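Polycomb protein Scm (Drosophila melanogaster, PDB 5J8Y) pairs through its SAM domain with the SAM domain of Sfmbt, a contact that probably links PRC1 to PhoRC at Polycomb response elements. Local coordinates at residues P6-T10 against G39-L43. Sequence-based numbering, arbitrary orientation.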
ATOM      1  N   PRO A   6     -10.755   8.840  -6.917  1.00 35.59           N
ATOM      2  CA  PRO A   6      -9.364   8.381  -6.948  1.00 32.50           C
ATOM      3  C   PRO A   6      -9.173   7.022  -6.282  1.00 31.08           C
ATOM      4  O   PRO A   6      -8.328   6.247  -6.721  1.00 27.70           O
ATOM      5  CB  PRO A   6      -8.622   9.475  -6.181  1.00 29.15           C
ATOM      6  CG  PRO A   6      -9.411  10.699  -6.445  1.00 30.77           C
ATOM      7  CD  PRO A   6     -10.849  10.260  -6.530  1.00 34.75           C
ATOM      8  N   ILE A   7      -9.959   6.737  -5.251  1.00 30.17           N
ATOM      9  CA  ILE A   7      -9.812   5.490  -4.509  1.00 31.03           C
ATOM     10  C   ILE A   7     -10.304   4.296  -5.329  1.00 29.50           C
ATOM     11  O   ILE A   7      -9.942   3.158  -5.048  1.00 28.77           O
ATOM     12  CB  ILE A   7     -10.569   5.550  -3.159  1.00 31.85           C
ATOM     13  CG1 ILE A   7     -10.058   4.463  -2.210  1.00 34.04           C
ATOM     14  CG2 ILE A   7     -12.079   5.433  -3.365  1.00 34.32           C
ATOM     15  CD1 ILE A   7     -10.410   4.714  -0.753  1.00 33.94           C
ATOM     16  N   ASP A   8     -11.117   4.561  -6.348  1.00 32.70           N
ATOM     17  CA  ASP A   8     -11.656   3.502  -7.200  1.00 32.38           C
ATOM     18  C   ASP A   8     -10.802   3.271  -8.446  1.00 30.78           C
ATOM     19  O   ASP A   8     -11.164   2.472  -9.311  1.00 30.16           O
ATOM     20  CB  ASP A   8     -13.091   3.836  -7.616  1.00 34.81           C
ATOM     21  CG  ASP A   8     -14.068   3.780  -6.456  1.00 35.58           C
ATOM     22  OD1 ASP A   8     -13.858   2.965  -5.534  1.00 36.05           O
ATOM     23  OD2 ASP A   8     -15.051   4.549  -6.469  1.00 38.48           O
ATOM     24  N   TRP A   9      -9.669   3.960  -8.536  1.00 29.06           N
ATOM     25  CA  TRP A   9      -8.812   3.868  -9.717  1.00 27.82           C
ATOM     26  C   TRP A   9      -8.098   2.529  -9.816  1.00 25.41           C
ATOM     27  O   TRP A   9      -7.641   1.983  -8.815  1.00 25.02           O
ATOM     28  CB  TRP A   9      -7.763   4.980  -9.716  1.00 27.21           C
ATOM     29  CG  TRP A   9      -8.281   6.333 -10.060  1.00 27.61           C
ATOM     30  CD1 TRP A   9      -9.527   6.650 -10.512  1.00 30.73           C
ATOM     31  CD2 TRP A   9      -7.557   7.562  -9.978  1.00 26.71           C
ATOM     32  NE1 TRP A   9      -9.626   8.005 -10.715  1.00 32.05           N
ATOM     33  CE2 TRP A   9      -8.427   8.589 -10.396  1.00 29.60           C
ATOM     34  CE3 TRP A   9      -6.258   7.899  -9.590  1.00 25.44           C
ATOM     35  CZ2 TRP A   9      -8.040   9.927 -10.434  1.00 28.21           C
ATOM     36  CZ3 TRP A   9      -5.872   9.227  -9.631  1.00 25.65           C
ATOM     37  CH2 TRP A   9      -6.761  10.224 -10.049  1.00 25.21           C
ATOM     38  N   THR A  10      -8.003   2.014 -11.037  1.00 25.52           N
ATOM     39  CA  THR A  10      -7.169   0.854 -11.317  1.00 24.19           C
ATOM     40  C   THR A  10      -5.721   1.315 -11.420  1.00 23.03           C
ATOM     41  O   THR A  10      -5.450   2.514 -11.428  1.00 24.65           O
ATOM     42  CB  THR A  10      -7.580   0.150 -12.624  1.00 25.47           C
ATOM     43  OG1 THR A  10      -7.312   1.010 -13.737  1.00 24.21           O
ATOM     44  CG2 THR A  10      -9.063  -0.208 -12.608  1.00 26.07           C
ATOM     45  N   GLY A  39      -5.668   2.921  -7.086  1.00 20.74           N
ATOM     46  CA  GLY A  39      -6.172   4.113  -6.431  1.00 26.02           C
ATOM     47  C   GLY A  39      -6.023   4.097  -4.921  1.00 22.91           C
ATOM     48  O   GLY A  39      -5.520   5.052  -4.330  1.00 22.25           O
ATOM     49  N   LYS A  40      -6.473   3.012  -4.298  1.00 22.93           N
ATOM     50  CA  LYS A  40      -6.372   2.853  -2.852  1.00 24.45           C
ATOM     51  C   LYS A  40      -4.921   2.920  -2.392  1.00 20.82           C
ATOM     52  O   LYS A  40      -4.604   3.584  -1.408  1.00 18.96           O
ATOM     53  CB  LYS A  40      -7.005   1.526  -2.417  1.00 27.11           C
ATOM     54  CG  LYS A  40      -8.521   1.529  -2.503  1.00 31.05           C
ATOM     55  CD  LYS A  40      -9.113   0.126  -2.589  1.00 40.38           C
ATOM     56  CE  LYS A  40      -9.201  -0.550  -1.231  1.00 49.96           C
ATOM     57  NZ  LYS A  40     -10.312  -1.541  -1.194  1.00 53.28           N
ATOM     58  N   ALA A  41      -4.042   2.233  -3.115  1.00 19.12           N
ATOM     59  CA  ALA A  41      -2.621   2.232  -2.790  1.00 19.00           C
ATOM     60  C   ALA A  41      -2.022   3.632  -2.925  1.00 19.99           C
ATOM     61  O   ALA A  41      -1.217   4.055  -2.090  1.00 16.29           O
ATOM     62  CB  ALA A  41      -1.880   1.255  -3.680  1.00 21.35           C
ATOM     63  N   LEU A  42      -2.418   4.343  -3.977  1.00 20.00           N
ATOM     64  CA  LEU A  42      -1.896   5.683  -4.246  1.00 18.81           C
ATOM     65  C   LEU A  42      -2.168   6.624  -3.077  1.00 16.85           C
ATOM     66  O   LEU A  42      -1.272   7.323  -2.611  1.00 18.76           O
ATOM     67  CB  LEU A  42      -2.511   6.252  -5.526  1.00 18.96           C
ATOM     68  CG  LEU A  42      -2.028   7.643  -5.955  1.00 18.22           C
ATOM     69  CD1 LEU A  42      -0.591   7.594  -6.442  1.00 17.68           C
ATOM     70  CD2 LEU A  42      -2.937   8.222  -7.022  1.00 18.41           C
ATOM     71  N   LEU A  43      -3.411   6.629  -2.608  1.00 20.60           N
ATOM     72  CA  LEU A  43      -3.823   7.494  -1.511  1.00 19.39           C
ATOM     73  C   LEU A  43      -3.139   7.126  -0.193  1.00 20.27           C
ATOM     74  O   LEU A  43      -3.065   7.945   0.724  1.00 20.33           O
ATOM     75  CB  LEU A  43      -5.342   7.438  -1.347  1.00 20.94           C
ATOM     76  CG  LEU A  43      -6.150   7.913  -2.559  1.00 23.38           C
ATOM     77  CD1 LEU A  43      -7.632   7.631  -2.368  1.00 26.44           C
ATOM     78  CD2 LEU A  43      -5.918   9.394  -2.807  1.00 23.58           C
TER
HETATM   79  O   HOH W   1      -8.153   1.382  -6.164  1.00 23.46           O
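P6 opens a short 3-10 turn that lies against the first turn of helix 39-44. Its carbonyl serves both segments. P6 O accepts a hydrogen bond from W9 N (3.2 Å), which closes the turn, and it also receives a CA-H...O contact from G39 CA at 3.0 Å. The approach is this close because G39 has no side chain: a CB there would lie 2.1 Å from P6 O and 2.7 Å from W9 N. The ring of P6 meets L43, with CB 4.3 Å from L43 CD2. I7 comes next and covers the helix surface between K40 and L43. Its CG1 is 3.3 Å from K40 CG, and its CB is 3.7 Å from L43 CD1. The K40 side chain meets I7 through its aliphatic part; its amino end leads away. W9 O then accepts a hydrogen bond from G39 N (2.8 Å), an amide of the first helical turn. Water 1 fills the gap beside this bond. It donates to I7 O and W9 O, both at 2.8 Å, and accepts from K40 N at 3.0 Å, so two N-terminal amides of the helix are tied to the turn. The indole of W9 reaches L42, CZ3 to CD2 4.1 Å. T10 turns away and is the N-cap of helix 11-21. The contact thus joins the N-terminal lead-in of this all-helical SAM domain to helix 39-44. W9 and L42 both pack on V14 of helix 11-21, while P6 and L42 touch V71 and V68 of helix 58-71.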